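Local coordinates for transcriptional regulator URE2 (Saccharomyces cerevisiae, PDB 1K0D), which represses nitrogen catabolism genes in yeast by holding phosphorylated GATA activators in the cytoplasm, and through its GST-like region binds glutathione and acts as a glutathione peroxidase, at residues B[210-213]-B[214-218]; B[131-134]-B[135-139]; B[251-254]-B[255-259]. All blocks are in the same frame, centred on the assembly; numbering follows the deposited sequence.

Contact 1: residues B[210-213]-B[214-218]; sequences DKLT and IADLA
Leu-212 and Leu-217 meet just ahead of a helix and inside its first turn: CD2 of Leu-212 presses on CG of Leu-217 at 3.4 Å, tighter than usual for two carbons, and the side chains cross at about a right angle. Leu-107 lies against both. Between them Thr-213 is the N-cap. Its chi1 of 62° sets OG1 between its backbone N and carbonyl carbon, from where it accepts from Ala-215 N rather than from Asp-216 N. Asp-216 OD2 takes the N-H of Thr-213 at 3.0 Å through its anti lone pair. The carbonyl O of Thr-213 is gripped twice, in its plane by Leu-217 N and from above that plane by Asp-216 N. The other carboxylate oxygen, OD1, accepts from Trp-243 NE1 and Leu-207 N, which fixes the rotation of the carboxylate. The side toward Lys-211 is looser. There a water bonds Asp-216 OD2 (2.6 Å), Lys-211 O (2.7 Å) and Thr-213 OG1, while the partly exposed Lys-211 carries its NZ off to Trp-108 O. Thr-213 and Asp-216 form a capping box, and the leucines flanking it a hydrophobic staple, the N-capping arrangement known from the C-terminal domain of glutathione transferases.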
ATOM      1  N   ASP B 210      -8.426   3.360  20.250  1.00 37.50           N
ATOM      2  CA  ASP B 210      -9.071   2.398  21.136  1.00 40.17           C
ATOM      3  C   ASP B 210     -10.363   1.835  20.547  1.00 39.61           C
ATOM      4  O   ASP B 210     -11.371   1.704  21.244  1.00 38.66           O
ATOM      5  CB  ASP B 210      -9.367   3.061  22.486  1.00 43.54           C
ATOM      6  CG  ASP B 210      -8.159   3.802  23.055  1.00 47.43           C
ATOM      7  OD1 ASP B 210      -8.275   4.379  24.159  1.00 50.02           O
ATOM      8  OD2 ASP B 210      -7.093   3.813  22.401  1.00 50.41           O
ATOM      9  N   LYS B 211     -10.331   1.508  19.261  1.00 38.49           N
ATOM     10  CA  LYS B 211     -11.496   0.949  18.583  1.00 37.15           C
ATOM     11  C   LYS B 211     -11.040   0.068  17.426  1.00 35.22           C
ATOM     12  O   LYS B 211      -9.973   0.290  16.854  1.00 35.95           O
ATOM     13  CB  LYS B 211     -12.389   2.069  18.042  1.00 39.67           C
ATOM     14  CG  LYS B 211     -11.716   2.951  16.998  1.00 42.28           C
ATOM     15  CD  LYS B 211     -12.719   3.881  16.322  1.00 44.67           C
ATOM     16  CE  LYS B 211     -13.749   3.098  15.519  1.00 44.71           C
ATOM     17  NZ  LYS B 211     -14.756   3.987  14.865  1.00 47.29           N
ATOM     18  N   LEU B 212     -11.842  -0.936  17.090  1.00 31.51           N
ATOM     19  CA  LEU B 212     -11.503  -1.831  15.991  1.00 29.73           C
ATOM     20  C   LEU B 212     -11.581  -1.030  14.689  1.00 26.25           C
ATOM     21  O   LEU B 212     -12.556  -0.328  14.457  1.00 25.88           O
ATOM     22  CB  LEU B 212     -12.503  -2.994  15.931  1.00 29.38           C
ATOM     23  CG  LEU B 212     -12.245  -4.213  15.027  1.00 32.28           C
ATOM     24  CD1 LEU B 212     -13.541  -5.016  14.917  1.00 32.79           C
ATOM     25  CD2 LEU B 212     -11.806  -3.794  13.636  1.00 34.88           C
ATOM     26  N   THR B 213     -10.554  -1.121  13.851  1.00 23.86           N
ATOM     27  CA  THR B 213     -10.571  -0.422  12.565  1.00 23.17           C
ATOM     28  C   THR B 213      -9.988  -1.360  11.522  1.00 23.09           C
ATOM     29  O   THR B 213      -9.526  -2.458  11.856  1.00 22.89           O
ATOM     30  CB  THR B 213      -9.712   0.862  12.559  1.00 24.47           C
ATOM     31  OG1 THR B 213      -8.350   0.516  12.813  1.00 22.94           O
ATOM     32  CG2 THR B 213     -10.204   1.872  13.607  1.00 19.87           C
ATOM     33  N   ILE B 214     -10.012  -0.940  10.260  1.00 22.12           N
ATOM     34  CA  ILE B 214      -9.450  -1.767   9.204  1.00 21.53           C
ATOM     35  C   ILE B 214      -7.950  -1.950   9.423  1.00 21.84           C
ATOM     36  O   ILE B 214      -7.344  -2.852   8.856  1.00 24.04           O
ATOM     37  CB  ILE B 214      -9.693  -1.155   7.806  1.00 22.59           C
ATOM     38  CG1 ILE B 214      -9.232   0.309   7.780  1.00 19.65           C
ATOM     39  CG2 ILE B 214     -11.168  -1.292   7.436  1.00 20.81           C
ATOM     40  CD1 ILE B 214      -9.426   0.995   6.430  1.00 20.15           C
ATOM     41  N   ALA B 215      -7.353  -1.101  10.257  1.00 23.23           N
ATOM     42  CA  ALA B 215      -5.924  -1.204  10.543  1.00 23.77           C
ATOM     43  C   ALA B 215      -5.640  -2.501  11.289  1.00 24.45           C
ATOM     44  O   ALA B 215      -4.603  -3.132  11.078  1.00 25.14           O
ATOM     45  CB  ALA B 215      -5.469  -0.019  11.381  1.00 24.31           C
ATOM     46  N   ASP B 216      -6.562  -2.889  12.168  1.00 23.56           N
ATOM     47  CA  ASP B 216      -6.405  -4.117  12.944  1.00 22.41           C
ATOM     48  C   ASP B 216      -6.758  -5.328  12.087  1.00 21.32           C
ATOM     49  O   ASP B 216      -6.016  -6.306  12.031  1.00 23.66           O
ATOM     50  CB  ASP B 216      -7.328  -4.112  14.168  1.00 21.13           C
ATOM     51  CG  ASP B 216      -7.109  -2.917  15.068  1.00 21.52           C
ATOM     52  OD1 ASP B 216      -6.074  -2.865  15.765  1.00 20.50           O
ATOM     53  OD2 ASP B 216      -7.982  -2.022  15.070  1.00 22.86           O
ATOM     54  N   LEU B 217      -7.902  -5.254  11.420  1.00 21.36           N
ATOM     55  CA  LEU B 217      -8.387  -6.354  10.590  1.00 22.41           C
ATOM     56  C   LEU B 217      -7.464  -6.767   9.437  1.00 23.93           C
ATOM     57  O   LEU B 217      -7.403  -7.944   9.082  1.00 23.60           O
ATOM     58  CB  LEU B 217      -9.778  -6.010  10.042  1.00 20.48           C
ATOM     59  CG  LEU B 217     -10.904  -5.878  11.082  1.00 22.64           C
ATOM     60  CD1 LEU B 217     -12.173  -5.343  10.425  1.00 21.56           C
ATOM     61  CD2 LEU B 217     -11.179  -7.245  11.710  1.00 22.63           C
ATOM     62  N   ALA B 218      -6.749  -5.804   8.860  1.00 21.63           N
ATOM     63  CA  ALA B 218      -5.859  -6.074   7.738  1.00 22.77           C
ATOM     64  C   ALA B 218      -4.785  -7.121   8.028  1.00 22.91           C
ATOM     65  O   ALA B 218      -4.318  -7.788   7.110  1.00 22.68           O
ATOM     66  CB  ALA B 218      -5.192  -4.770   7.267  1.00 21.65           C
TER
HETATM   67  O   HOH W   1      -7.660   0.523  15.398  1.00 26.65           O

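Contact 2: residues B[131-134]-B[135-139]; sequences PMIG and QALHF
Ile-133 and Leu-137, one turn apart on helix 112-142, supply the apolar part of this contact. They lie side by side and point the same way, with CG2 of Ile-133 3.9 Å from CD1 of Leu-137. That methyl of Ile-133 is directed there by a chi1 of -69°, which puts CG1 anti to the carbonyl carbon and turns CG2 toward the following turn. Val-226 packs on Ile-133, and Val-225 and Ile-229 on Leu-137.

The backbone bonds are those of a regular alpha-helix. Leu-137 N gives to Ile-133 O and Ala-136 N to Met-132 O, both at 3.0 Å, and His-138 N to Gly-134 O follows suit. Gln-135 N to Pro-131 O is as short, 2.9 Å, but more bent, at 141°. The helix is kinked at the start of this segment, where the nitrogens of Pro-131 and Met-132 make no bond to the turn before; the proline nitrogen has no hydrogen to give.

Among the polar side chains, Gln-135 makes the close contact. Its chi1 of -57° holds CG beside the backbone N, 3.2 Å from the carbonyl O of Pro-131, and the chain beyond CG is bent at chi2. Met-132 of the second subunit packs on Gln-135, and Ser-127 of that subunit on Pro-131. On the next turn CD2 of His-138 sits over one face of the Phe-139 ring, and Tyr-154 of the second subunit also packs on Phe-139.

A long first helix that lines the dimer interface is characteristic of the all-helical C-terminal domain of the GST fold.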
ATOM      1  N   PRO B 131       4.209  -8.183   1.807  1.00 22.41           N
ATOM      2  CA  PRO B 131       5.249  -8.471   0.813  1.00 23.30           C
ATOM      3  C   PRO B 131       6.383  -9.324   1.373  1.00 22.17           C
ATOM      4  O   PRO B 131       6.884 -10.221   0.696  1.00 22.81           O
ATOM      5  CB  PRO B 131       5.729  -7.076   0.398  1.00 23.20           C
ATOM      6  CG  PRO B 131       4.490  -6.240   0.571  1.00 23.28           C
ATOM      7  CD  PRO B 131       3.945  -6.737   1.887  1.00 22.34           C
ATOM      8  N   MET B 132       6.782  -9.035   2.607  1.00 21.00           N
ATOM      9  CA  MET B 132       7.865  -9.761   3.253  1.00 21.71           C
ATOM     10  C   MET B 132       7.482 -11.203   3.575  1.00 20.79           C
ATOM     11  O   MET B 132       8.288 -12.118   3.410  1.00 20.17           O
ATOM     12  CB  MET B 132       8.299  -9.029   4.527  1.00 22.68           C
ATOM     13  CG  MET B 132       8.882  -7.645   4.267  1.00 26.99           C
ATOM     14  SD  MET B 132      10.359  -7.697   3.204  1.00 30.15           S
ATOM     15  CE  MET B 132       9.678  -7.177   1.632  1.00 31.50           C
ATOM     16  N   ILE B 133       6.260 -11.411   4.049  1.00 18.89           N
ATOM     17  CA  ILE B 133       5.815 -12.763   4.346  1.00 19.01           C
ATOM     18  C   ILE B 133       5.837 -13.512   3.020  1.00 20.63           C
ATOM     19  O   ILE B 133       6.204 -14.686   2.958  1.00 19.68           O
ATOM     20  CB  ILE B 133       4.393 -12.773   4.925  1.00 19.35           C
ATOM     21  CG1 ILE B 133       4.407 -12.151   6.329  1.00 18.25           C
ATOM     22  CG2 ILE B 133       3.852 -14.203   4.963  1.00 19.69           C
ATOM     23  CD1 ILE B 133       3.016 -11.971   6.927  1.00 20.54           C
ATOM     24  N   GLY B 134       5.460 -12.806   1.958  1.00 20.40           N
ATOM     25  CA  GLY B 134       5.452 -13.403   0.634  1.00 21.48           C
ATOM     26  C   GLY B 134       6.840 -13.812   0.165  1.00 22.78           C
ATOM     27  O   GLY B 134       7.007 -14.865  -0.443  1.00 23.15           O
ATOM     28  N   GLN B 135       7.846 -12.991   0.444  1.00 21.63           N
ATOM     29  CA  GLN B 135       9.193 -13.326   0.013  1.00 21.09           C
ATOM     30  C   GLN B 135       9.756 -14.487   0.836  1.00 22.65           C
ATOM     31  O   GLN B 135      10.481 -15.327   0.304  1.00 21.12           O
ATOM     32  CB  GLN B 135      10.125 -12.115   0.120  1.00 20.46           C
ATOM     33  CG  GLN B 135       9.664 -10.879  -0.660  1.00 21.06           C
ATOM     34  CD  GLN B 135       8.974 -11.221  -1.970  1.00 23.00           C
ATOM     35  OE1 GLN B 135       7.785 -10.959  -2.134  1.00 28.55           O
ATOM     36  NE2 GLN B 135       9.707 -11.809  -2.900  1.00 19.68           N
ATOM     37  N   ALA B 136       9.424 -14.536   2.126  1.00 19.87           N
ATOM     38  CA  ALA B 136       9.916 -15.610   2.985  1.00 21.89           C
ATOM     39  C   ALA B 136       9.317 -16.929   2.529  1.00 21.54           C
ATOM     40  O   ALA B 136      10.014 -17.935   2.425  1.00 23.18           O
ATOM     41  CB  ALA B 136       9.563 -15.346   4.453  1.00 16.72           C
ATOM     42  N   LEU B 137       8.019 -16.924   2.257  1.00 23.77           N
ATOM     43  CA  LEU B 137       7.356 -18.138   1.795  1.00 24.61           C
ATOM     44  C   LEU B 137       7.978 -18.584   0.475  1.00 24.56           C
ATOM     45  O   LEU B 137       8.216 -19.772   0.265  1.00 24.92           O
ATOM     46  CB  LEU B 137       5.854 -17.897   1.611  1.00 23.88           C
ATOM     47  CG  LEU B 137       5.009 -17.764   2.884  1.00 25.06           C
ATOM     48  CD1 LEU B 137       3.618 -17.260   2.528  1.00 24.93           C
ATOM     49  CD2 LEU B 137       4.931 -19.108   3.597  1.00 23.06           C
ATOM     50  N   HIS B 138       8.250 -17.629  -0.411  1.00 24.63           N
ATOM     51  CA  HIS B 138       8.836 -17.961  -1.706  1.00 23.53           C
ATOM     52  C   HIS B 138      10.185 -18.678  -1.609  1.00 22.40           C
ATOM     53  O   HIS B 138      10.359 -19.753  -2.179  1.00 20.04           O
ATOM     54  CB  HIS B 138       9.014 -16.712  -2.571  1.00 25.15           C
ATOM     55  CG  HIS B 138       9.651 -16.999  -3.895  1.00 24.55           C
ATOM     56  ND1 HIS B 138       8.976 -17.616  -4.925  1.00 24.57           N
ATOM     57  CD2 HIS B 138      10.927 -16.845  -4.323  1.00 26.34           C
ATOM     58  CE1 HIS B 138       9.806 -17.832  -5.930  1.00 24.95           C
ATOM     59  NE2 HIS B 138      10.998 -17.375  -5.589  1.00 26.27           N
ATOM     60  N   PHE B 139      11.143 -18.088  -0.901  1.00 21.13           N
ATOM     61  CA  PHE B 139      12.460 -18.708  -0.792  1.00 24.30           C
ATOM     62  C   PHE B 139      12.479 -19.964   0.064  1.00 26.44           C
ATOM     63  O   PHE B 139      13.327 -20.834  -0.115  1.00 27.43           O
ATOM     64  CB  PHE B 139      13.487 -17.699  -0.274  1.00 22.55           C
ATOM     65  CG  PHE B 139      13.844 -16.644  -1.280  1.00 25.26           C
ATOM     66  CD1 PHE B 139      13.323 -15.355  -1.180  1.00 22.90           C
ATOM     67  CD2 PHE B 139      14.659 -16.958  -2.367  1.00 24.19           C
ATOM     68  CE1 PHE B 139      13.608 -14.392  -2.153  1.00 23.54           C
ATOM     69  CE2 PHE B 139      14.949 -16.007  -3.339  1.00 24.82           C
ATOM     70  CZ  PHE B 139      14.420 -14.720  -3.232  1.00 22.16           C
TER

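Contact 3: residues B[251-254]-B[255-259]; sequences PAVI and KALRG
Ile-254 lays its CG2 methyl over the guanidinium of Arg-258, 3.4 Å above the plane and over the middle of the group. NE and CZ of the arginine are its nearest atoms, with CD of Arg-258 3.8 Å from the same methyl. The two side chains run side by side, the arginine extended from CG to NE, which brings its guanidinium face onto the methyl. CG2 of Ile-254 stands anti to the backbone N, with CG1 at a chi1 of -66°, which sends CG2 out over Arg-258. Both residues also touch a crystal neighbour, so the lattice may have a say in how this surface pair is arranged.

Val-253 and Leu-257 make the apolar pair. CG1 of Val-253 comes within 4.1 Å of CD1 of Leu-257, a more relaxed approach, and these two also point the same way. Met-248 of helix 238-248 packs on both. Phe-32 meets Leu-257, Ile-36 meets Ala-256, Glu-40 packs on Ala-252 and Val-253, and Ser-39 OG is hydrogen-bonded to Ala-252 O. Helix 251-258, the C-terminal helix of the chain, thereby joins the helical domain of this GST fold to helix 29-40 of the thioredoxin-like domain.

The backbone underneath is regular. Lys-255 N donates to Pro-251 O at 2.8 Å, nearly along the C=O axis, and Leu-257 N to Val-253 O at 3.0 Å. Pro-251 opens the helix, where a residue without an N-H costs no helical bond. Arg-258 N to Ile-254 O has the same length as the Leu-257 bond but is more bent, at 141°. Past it the pattern frays: Gly-259 N makes weak bonds to the carbonyl O atoms of Lys-255 and Ala-256.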
ATOM      1  N   PRO B 251     -18.278 -12.623  14.671  1.00 27.25           N
ATOM      2  CA  PRO B 251     -19.077 -13.318  13.660  1.00 27.72           C
ATOM      3  C   PRO B 251     -18.737 -12.951  12.217  1.00 28.87           C
ATOM      4  O   PRO B 251     -18.481 -13.836  11.386  1.00 28.10           O
ATOM      5  CB  PRO B 251     -20.505 -12.939  14.037  1.00 27.86           C
ATOM      6  CG  PRO B 251     -20.432 -12.880  15.525  1.00 27.77           C
ATOM      7  CD  PRO B 251     -19.140 -12.104  15.751  1.00 27.94           C
ATOM      8  N   ALA B 252     -18.740 -11.656  11.913  1.00 27.06           N
ATOM      9  CA  ALA B 252     -18.442 -11.211  10.558  1.00 27.17           C
ATOM     10  C   ALA B 252     -17.116 -11.777  10.052  1.00 24.36           C
ATOM     11  O   ALA B 252     -17.013 -12.173   8.896  1.00 25.68           O
ATOM     12  CB  ALA B 252     -18.438  -9.687  10.485  1.00 25.85           C
ATOM     13  N   VAL B 253     -16.113 -11.835  10.922  1.00 25.56           N
ATOM     14  CA  VAL B 253     -14.805 -12.360  10.542  1.00 25.53           C
ATOM     15  C   VAL B 253     -14.865 -13.872  10.310  1.00 28.21           C
ATOM     16  O   VAL B 253     -14.324 -14.383   9.328  1.00 28.04           O
ATOM     17  CB  VAL B 253     -13.739 -12.054  11.623  1.00 25.68           C
ATOM     18  CG1 VAL B 253     -12.413 -12.701  11.246  1.00 26.74           C
ATOM     19  CG2 VAL B 253     -13.555 -10.545  11.769  1.00 22.72           C
ATOM     20  N   ILE B 254     -15.529 -14.588  11.213  1.00 29.12           N
ATOM     21  CA  ILE B 254     -15.658 -16.032  11.077  1.00 27.22           C
ATOM     22  C   ILE B 254     -16.374 -16.335   9.771  1.00 26.21           C
ATOM     23  O   ILE B 254     -15.955 -17.200   9.015  1.00 24.93           O
ATOM     24  CB  ILE B 254     -16.475 -16.656  12.243  1.00 27.76           C
ATOM     25  CG1 ILE B 254     -15.715 -16.506  13.565  1.00 24.66           C
ATOM     26  CG2 ILE B 254     -16.752 -18.139  11.954  1.00 25.28           C
ATOM     27  CD1 ILE B 254     -16.495 -17.018  14.772  1.00 26.63           C
ATOM     28  N   LYS B 255     -17.456 -15.612   9.505  1.00 27.54           N
ATOM     29  CA  LYS B 255     -18.222 -15.829   8.285  1.00 29.28           C
ATOM     30  C   LYS B 255     -17.371 -15.637   7.035  1.00 31.29           C
ATOM     31  O   LYS B 255     -17.431 -16.447   6.108  1.00 29.81           O
ATOM     32  CB  LYS B 255     -19.416 -14.881   8.223  1.00 32.20           C
ATOM     33  CG  LYS B 255     -20.256 -15.053   6.967  1.00 35.16           C
ATOM     34  CD  LYS B 255     -21.318 -13.972   6.849  1.00 39.98           C
ATOM     35  CE  LYS B 255     -22.062 -14.087   5.526  1.00 42.74           C
ATOM     36  NZ  LYS B 255     -22.944 -12.913   5.276  1.00 47.05           N
ATOM     37  N   ALA B 256     -16.582 -14.565   7.008  1.00 30.49           N
ATOM     38  CA  ALA B 256     -15.728 -14.285   5.851  1.00 30.59           C
ATOM     39  C   ALA B 256     -14.675 -15.370   5.608  1.00 29.65           C
ATOM     40  O   ALA B 256     -14.465 -15.791   4.470  1.00 28.26           O
ATOM     41  CB  ALA B 256     -15.050 -12.930   6.016  1.00 29.43           C
ATOM     42  N   LEU B 257     -14.012 -15.818   6.671  1.00 30.18           N
ATOM     43  CA  LEU B 257     -12.981 -16.845   6.541  1.00 32.52           C
ATOM     44  C   LEU B 257     -13.561 -18.214   6.181  1.00 34.75           C
ATOM     45  O   LEU B 257     -12.870 -19.047   5.600  1.00 35.85           O
ATOM     46  CB  LEU B 257     -12.159 -16.943   7.830  1.00 31.53           C
ATOM     47  CG  LEU B 257     -11.340 -15.690   8.167  1.00 34.59           C
ATOM     48  CD1 LEU B 257     -10.565 -15.901   9.455  1.00 29.91           C
ATOM     49  CD2 LEU B 257     -10.387 -15.377   7.016  1.00 34.33           C
ATOM     50  N   ARG B 258     -14.824 -18.447   6.525  1.00 35.91           N
ATOM     51  CA  ARG B 258     -15.471 -19.714   6.200  1.00 38.80           C
ATOM     52  C   ARG B 258     -15.874 -19.754   4.727  1.00 40.83           C
ATOM     53  O   ARG B 258     -15.992 -20.826   4.144  1.00 42.43           O
ATOM     54  CB  ARG B 258     -16.725 -19.925   7.059  1.00 36.38           C
ATOM     55  CG  ARG B 258     -16.472 -20.484   8.457  1.00 35.00           C
ATOM     56  CD  ARG B 258     -17.788 -20.618   9.231  1.00 32.89           C
ATOM     57  NE  ARG B 258     -17.590 -21.180  10.562  1.00 29.79           N
ATOM     58  CZ  ARG B 258     -18.509 -21.178  11.520  1.00 30.13           C
ATOM     59  NH1 ARG B 258     -18.235 -21.715  12.703  1.00 30.79           N
ATOM     60  NH2 ARG B 258     -19.700 -20.634  11.303  1.00 26.70           N
ATOM     61  N   GLY B 259     -16.095 -18.583   4.136  1.00 43.22           N
ATOM     62  CA  GLY B 259     -16.495 -18.510   2.740  1.00 45.86           C
ATOM     63  C   GLY B 259     -15.597 -19.297   1.803  1.00 47.86           C
ATOM     64  O   GLY B 259     -16.017 -19.708   0.717  1.00 49.21           O
TER

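In the fold
All three contacts belong to the GST C-terminal domain and follow one another along the chain in the order contact 2, contact 1, contact 3. Contacts 1 and 3, with centres 16 Å apart, are the pair that touch: Leu-217 CD2 packs on Val-253 CG2 at 4.1 Å, and both flank helix 29-40, whose first turn holds glutathione-binding Asn-30. Contact 2 stands apart, its nearest atoms about 8 Å from contact 1 and about 14 Å from contact 3. It is nevertheless the nearest to the ligand, the side chain of Pro-131 being about 6 Å from a bound glutathione, against about 12 Å for Ile-214 and for Leu-257.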